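Local coordinates for protein CalG4 (Micromonospora echinospora, PDB 3IA7) that is a protein of the GT-B fold, built from two Rossmann-like domains that each carry a parallel beta sheet, at residues Asn243-Ala255 / Met265-Leu279. Numbering follows the deposited sequence.
Sequences NEHPEFFRACAQA and MAIGGFLDPAVLGPL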
loop_
_atom_site.group_PDB
_atom_site.type_symbol
_atom_site.label_atom_id
_atom_site.label_comp_id
_atom_site.label_asym_id
_atom_site.label_seq_id
_atom_site.Cartn_x
_atom_site.Cartn_y
_atom_site.Cartn_z
ATOM N N ASN A 243 -0.813 -17.083 -18.024
ATOM C CA ASN A 243 -1.318 -17.321 -19.377
ATOM C C ASN A 243 -1.482 -16.034 -20.196
ATOM O O ASN A 243 -1.838 -14.979 -19.672
ATOM C CB ASN A 243 -2.631 -18.125 -19.336
ATOM C CG ASN A 243 -2.489 -19.451 -18.575
ATOM O OD1 ASN A 243 -2.258 -20.508 -19.172
ATOM N ND2 ASN A 243 -2.616 -19.390 -17.251
ATOM N N GLU A 244 -1.194 -16.150 -21.487
ATOM C CA GLU A 244 -1.275 -15.050 -22.423
ATOM C C GLU A 244 -2.725 -14.950 -22.915
ATOM O O GLU A 244 -3.191 -15.833 -23.645
ATOM C CB GLU A 244 -0.326 -15.293 -23.626
ATOM C CG GLU A 244 1.163 -15.637 -23.308
ATOM C CD GLU A 244 1.459 -17.148 -23.239
ATOM O OE1 GLU A 244 0.575 -17.925 -22.794
ATOM O OE2 GLU A 244 2.584 -17.569 -23.620
ATOM N N HIS A 245 -3.444 -13.901 -22.514
ATOM C CA HIS A 245 -4.779 -13.635 -23.088
ATOM C C HIS A 245 -4.790 -12.330 -23.903
ATOM O O HIS A 245 -5.555 -11.414 -23.590
ATOM C CB HIS A 245 -5.902 -13.663 -22.019
ATOM C CG HIS A 245 -6.145 -15.026 -21.441
ATOM N ND1 HIS A 245 -5.859 -15.341 -20.129
ATOM C CD2 HIS A 245 -6.612 -16.166 -22.008
ATOM C CE1 HIS A 245 -6.144 -16.613 -19.911
ATOM N NE2 HIS A 245 -6.603 -17.138 -21.034
ATOM N N PRO A 246 -3.935 -12.247 -24.954
ATOM C CA PRO A 246 -3.826 -11.004 -25.697
ATOM C C PRO A 246 -5.121 -10.645 -26.444
ATOM O O PRO A 246 -5.459 -9.460 -26.555
ATOM C CB PRO A 246 -2.695 -11.284 -26.681
ATOM C CG PRO A 246 -2.657 -12.774 -26.831
ATOM C CD PRO A 246 -3.047 -13.293 -25.501
ATOM N N GLU A 247 -5.827 -11.671 -26.924
ATOM C CA GLU A 247 -7.090 -11.523 -27.668
ATOM C C GLU A 247 -8.135 -10.764 -26.844
ATOM O O GLU A 247 -8.817 -9.879 -27.357
ATOM C CB GLU A 247 -7.621 -12.910 -28.059
ATOM C CG GLU A 247 -7.819 -13.890 -26.862
ATOM C CD GLU A 247 -6.528 -14.629 -26.408
ATOM O OE1 GLU A 247 -5.527 -14.676 -27.172
ATOM O OE2 GLU A 247 -6.535 -15.175 -25.274
ATOM N N PHE A 248 -8.239 -11.109 -25.558
ATOM C CA PHE A 248 -9.183 -10.448 -24.677
ATOM C C PHE A 248 -8.847 -8.945 -24.585
ATOM O O PHE A 248 -9.729 -8.096 -24.750
ATOM C CB PHE A 248 -9.194 -11.096 -23.288
ATOM C CG PHE A 248 -10.070 -10.378 -22.317
ATOM C CD1 PHE A 248 -11.460 -10.454 -22.437
ATOM C CD2 PHE A 248 -9.513 -9.576 -21.312
ATOM C CE1 PHE A 248 -12.292 -9.768 -21.541
ATOM C CE2 PHE A 248 -10.338 -8.872 -20.406
ATOM C CZ PHE A 248 -11.745 -8.981 -20.539
ATOM N N PHE A 249 -7.579 -8.622 -24.321
ATOM C CA PHE A 249 -7.184 -7.215 -24.207
ATOM C C PHE A 249 -7.418 -6.455 -25.538
ATOM O O PHE A 249 -7.906 -5.332 -25.535
ATOM C CB PHE A 249 -5.731 -7.106 -23.705
ATOM C CG PHE A 249 -5.556 -7.582 -22.277
ATOM C CD1 PHE A 249 -6.194 -6.908 -21.212
ATOM C CD2 PHE A 249 -4.768 -8.704 -21.999
ATOM C CE1 PHE A 249 -6.035 -7.372 -19.895
ATOM C CE2 PHE A 249 -4.596 -9.159 -20.709
ATOM C CZ PHE A 249 -5.231 -8.494 -19.658
ATOM N N ARG A 250 -7.088 -7.090 -26.663
ATOM C CA ARG A 250 -7.366 -6.495 -27.986
ATOM C C ARG A 250 -8.870 -6.240 -28.184
ATOM O O ARG A 250 -9.242 -5.176 -28.647
ATOM C CB ARG A 250 -6.799 -7.352 -29.128
ATOM C CG ARG A 250 -5.262 -7.545 -29.094
ATOM C CD ARG A 250 -4.744 -8.178 -30.398
ATOM N NE ARG A 250 -5.163 -9.567 -30.537
ATOM C CZ ARG A 250 -4.344 -10.618 -30.452
ATOM N NH1 ARG A 250 -3.036 -10.449 -30.232
ATOM N NH2 ARG A 250 -4.836 -11.846 -30.598
ATOM N N ALA A 251 -9.709 -7.208 -27.782
ATOM C CA ALA A 251 -11.176 -7.088 -27.813
ATOM C C ALA A 251 -11.674 -5.938 -26.966
ATOM O O ALA A 251 -12.575 -5.227 -27.380
ATOM C CB ALA A 251 -11.835 -8.372 -27.361
ATOM N N CYS A 252 -11.069 -5.766 -25.775
ATOM C CA CYS A 252 -11.392 -4.646 -24.864
ATOM C C CYS A 252 -11.032 -3.328 -25.504
ATOM O O CYS A 252 -11.821 -2.381 -25.446
ATOM C CB CYS A 252 -10.662 -4.792 -23.498
ATOM S SG CYS A 252 -11.381 -6.058 -22.456
ATOM N N ALA A 253 -9.854 -3.273 -26.149
ATOM C CA ALA A 253 -9.411 -2.061 -26.813
ATOM C C ALA A 253 -10.371 -1.730 -27.938
ATOM O O ALA A 253 -10.819 -0.568 -28.067
ATOM C CB ALA A 253 -7.953 -2.234 -27.386
ATOM N N GLN A 254 -10.688 -2.750 -28.748
ATOM C CA GLN A 254 -11.645 -2.613 -29.864
ATOM C C GLN A 254 -13.017 -2.097 -29.380
ATOM O O GLN A 254 -13.586 -1.190 -29.980
ATOM C CB GLN A 254 -11.779 -3.934 -30.672
ATOM C CG GLN A 254 -10.515 -4.264 -31.515
ATOM C CD GLN A 254 -10.283 -5.779 -31.860
ATOM O OE1 GLN A 254 -11.064 -6.681 -31.503
ATOM N NE2 GLN A 254 -9.184 -6.038 -32.556
ATOM N N ALA A 255 -13.493 -2.641 -28.260
ATOM C CA ALA A 255 -14.771 -2.253 -27.676
ATOM C C ALA A 255 -14.927 -0.736 -27.418
ATOM O O ALA A 255 -15.984 -0.183 -27.646
ATOM C CB ALA A 255 -15.042 -3.055 -26.396
HETATM N N MSE A 265 -5.445 -0.734 -19.260
HETATM C CA MSE A 265 -5.379 -2.186 -19.192
HETATM C C MSE A 265 -4.094 -2.577 -18.496
HETATM O O MSE A 265 -3.001 -2.204 -18.940
HETATM C CB MSE A 265 -5.510 -2.843 -20.573
HETATM C CG MSE A 265 -6.599 -2.171 -21.455
HETATM SE SE MSE A 265 -7.153 -3.327 -22.879
HETATM C CE MSE A 265 -5.456 -3.150 -23.936
ATOM N N ALA A 266 -4.223 -3.309 -17.388
ATOM C CA ALA A 266 -3.071 -3.872 -16.651
ATOM C C ALA A 266 -2.949 -5.333 -17.055
ATOM O O ALA A 266 -3.845 -6.154 -16.756
ATOM C CB ALA A 266 -3.290 -3.772 -15.158
ATOM N N ILE A 267 -1.865 -5.659 -17.750
ATOM C CA ILE A 267 -1.741 -6.958 -18.401
ATOM C C ILE A 267 -0.804 -7.937 -17.665
ATOM O O ILE A 267 -0.653 -9.076 -18.059
ATOM C CB ILE A 267 -1.392 -6.823 -19.919
ATOM C CG1 ILE A 267 0.093 -6.422 -20.119
ATOM C CG2 ILE A 267 -2.366 -5.903 -20.643
ATOM C CD1 ILE A 267 0.517 -6.333 -21.594
ATOM N N GLY A 268 -0.184 -7.484 -16.575
ATOM C CA GLY A 268 0.656 -8.352 -15.752
ATOM C C GLY A 268 2.068 -8.550 -16.292
ATOM O O GLY A 268 2.404 -8.064 -17.367
ATOM N N GLY A 269 2.890 -9.287 -15.555
ATOM C CA GLY A 269 4.314 -9.281 -15.796
ATOM C C GLY A 269 4.758 -10.340 -16.754
ATOM O O GLY A 269 5.963 -10.506 -16.974
ATOM N N PHE A 270 3.796 -11.076 -17.318
ATOM C CA PHE A 270 4.104 -12.218 -18.184
ATOM C C PHE A 270 3.709 -11.964 -19.644
ATOM O O PHE A 270 3.950 -12.809 -20.505
ATOM C CB PHE A 270 3.413 -13.484 -17.657
ATOM C CG PHE A 270 3.924 -13.938 -16.319
ATOM C CD1 PHE A 270 5.258 -14.320 -16.154
ATOM C CD2 PHE A 270 3.080 -13.969 -15.223
ATOM C CE1 PHE A 270 5.736 -14.738 -14.914
ATOM C CE2 PHE A 270 3.533 -14.376 -13.984
ATOM C CZ PHE A 270 4.872 -14.762 -13.818
ATOM N N LEU A 271 3.122 -10.800 -19.920
ATOM C CA LEU A 271 2.697 -10.449 -21.283
ATOM C C LEU A 271 3.388 -9.165 -21.740
ATOM O O LEU A 271 3.324 -8.145 -21.046
ATOM C CB LEU A 271 1.155 -10.304 -21.351
ATOM C CG LEU A 271 0.418 -10.383 -22.694
ATOM C CD1 LEU A 271 0.776 -11.703 -23.455
ATOM C CD2 LEU A 271 -1.096 -10.263 -22.527
ATOM N N ASP A 272 4.063 -9.228 -22.888
ATOM C CA ASP A 272 4.661 -8.061 -23.542
ATOM C C ASP A 272 3.533 -7.217 -24.160
ATOM O O ASP A 272 2.774 -7.727 -24.984
ATOM C CB ASP A 272 5.635 -8.555 -24.626
ATOM C CG ASP A 272 6.377 -7.418 -25.363
ATOM O OD1 ASP A 272 6.051 -6.220 -25.190
ATOM O OD2 ASP A 272 7.297 -7.747 -26.157
ATOM N N PRO A 273 3.395 -5.937 -23.749
ATOM C CA PRO A 273 2.334 -5.105 -24.350
ATOM C C PRO A 273 2.485 -4.892 -25.863
ATOM O O PRO A 273 1.510 -4.579 -26.537
ATOM C CB PRO A 273 2.396 -3.788 -23.546
ATOM C CG PRO A 273 3.779 -3.779 -22.930
ATOM C CD PRO A 273 4.147 -5.208 -22.710
ATOM N N ALA A 274 3.676 -5.107 -26.409
ATOM C CA ALA A 274 3.861 -5.028 -27.860
ATOM C C ALA A 274 3.046 -6.097 -28.592
ATOM O O ALA A 274 2.646 -5.898 -29.737
ATOM C CB ALA A 274 5.345 -5.153 -28.231
ATOM N N VAL A 275 2.816 -7.224 -27.923
ATOM C CA VAL A 275 2.019 -8.343 -28.454
ATOM C C VAL A 275 0.601 -7.920 -28.885
ATOM O O VAL A 275 0.074 -8.408 -29.887
ATOM C CB VAL A 275 1.993 -9.521 -27.425
ATOM C CG1 VAL A 275 0.564 -9.911 -27.012
ATOM C CG2 VAL A 275 2.797 -10.702 -27.908
ATOM N N LEU A 276 0.016 -6.991 -28.125
ATOM C CA LEU A 276 -1.315 -6.457 -28.369
ATOM C C LEU A 276 -1.419 -5.745 -29.695
ATOM O O LEU A 276 -2.506 -5.642 -30.249
ATOM C CB LEU A 276 -1.726 -5.488 -27.231
ATOM C CG LEU A 276 -1.673 -6.098 -25.838
ATOM C CD1 LEU A 276 -2.139 -5.084 -24.741
ATOM C CD2 LEU A 276 -2.529 -7.345 -25.785
ATOM N N GLY A 277 -0.286 -5.262 -30.207
ATOM C CA GLY A 277 -0.287 -4.461 -31.438
ATOM C C GLY A 277 -0.737 -3.027 -31.179
ATOM O O GLY A 277 -0.929 -2.636 -30.003
ATOM N N PRO A 278 -0.936 -2.244 -32.264
ATOM C CA PRO A 278 -1.356 -0.835 -32.202
ATOM C C PRO A 278 -2.662 -0.701 -31.411
ATOM O O PRO A 278 -3.604 -1.444 -31.673
ATOM C CB PRO A 278 -1.568 -0.462 -33.684
ATOM C CG PRO A 278 -0.746 -1.440 -34.444
ATOM C CD PRO A 278 -0.802 -2.714 -33.655
ATOM N N LEU A 279 -2.686 0.188 -30.414
ATOM C CA LEU A 279 -3.881 0.446 -29.606
ATOM C C LEU A 279 -4.555 1.769 -30.028
ATOM O O LEU A 279 -3.881 2.669 -30.510
ATOM C CB LEU A 279 -3.501 0.489 -28.123
ATOM C CG LEU A 279 -2.989 -0.839 -27.562
ATOM C CD1 LEU A 279 -2.602 -0.701 -26.072
ATOM C CD2 LEU A 279 -4.048 -1.928 -27.737
#
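The ring of Phe249 rests with one face on Ile267, whose CG2 methyl stands 3.7 Å from the ring centroid and almost exactly on the ring normal, a CH-pi contact. On the opposite face lies Phe248 CD2, offset toward the rim. Met265, present as selenomethionine, comes to the ring's edge in a Met-aromatic contact, with SE 5.4 Å from the centroid. A bend at chi3 (-72°) carries its CE to Phe249 CB, 4.0 Å away. Met265 SE itself lies 3.4 Å from Phe249 O and also meets Cys252 CB.

Leu271 divides its two methyls: CD2 meets the Phe249 ring obliquely, while CD1 packs on Glu244 CB at 3.8 Å. Leu276 CD2 reaches both Pro246 CB and Phe249 CB, and Val275 CG1 touches Pro246 CB at 3.6 Å. Nearer the surface, the aliphatic part of Arg250 runs over the backbone of Leu276, its CD 3.4 Å from Leu276 O. Farther along the helix, Ala253 CB meets Leu279 CD2.

Outside the pair, Leu238 also touches Phe249, and Asn240 OD1 accepts from Gly269 N, tying down the turn after the strand. An Asx turn, Asp272 OD1 to Ala274 N, shapes the chain ahead of Val275 and Leu276. Strand 233-237, whose Val236 touches Phe249, helix 246-256 and strand 262-266 form a beta-alpha-beta unit. Apolar, CH-pi and Met-aromatic pairs dominate the contact, so shape and apolar burial, rather than directional polar bonds, hold the helix on strand 262-266 and its following loop.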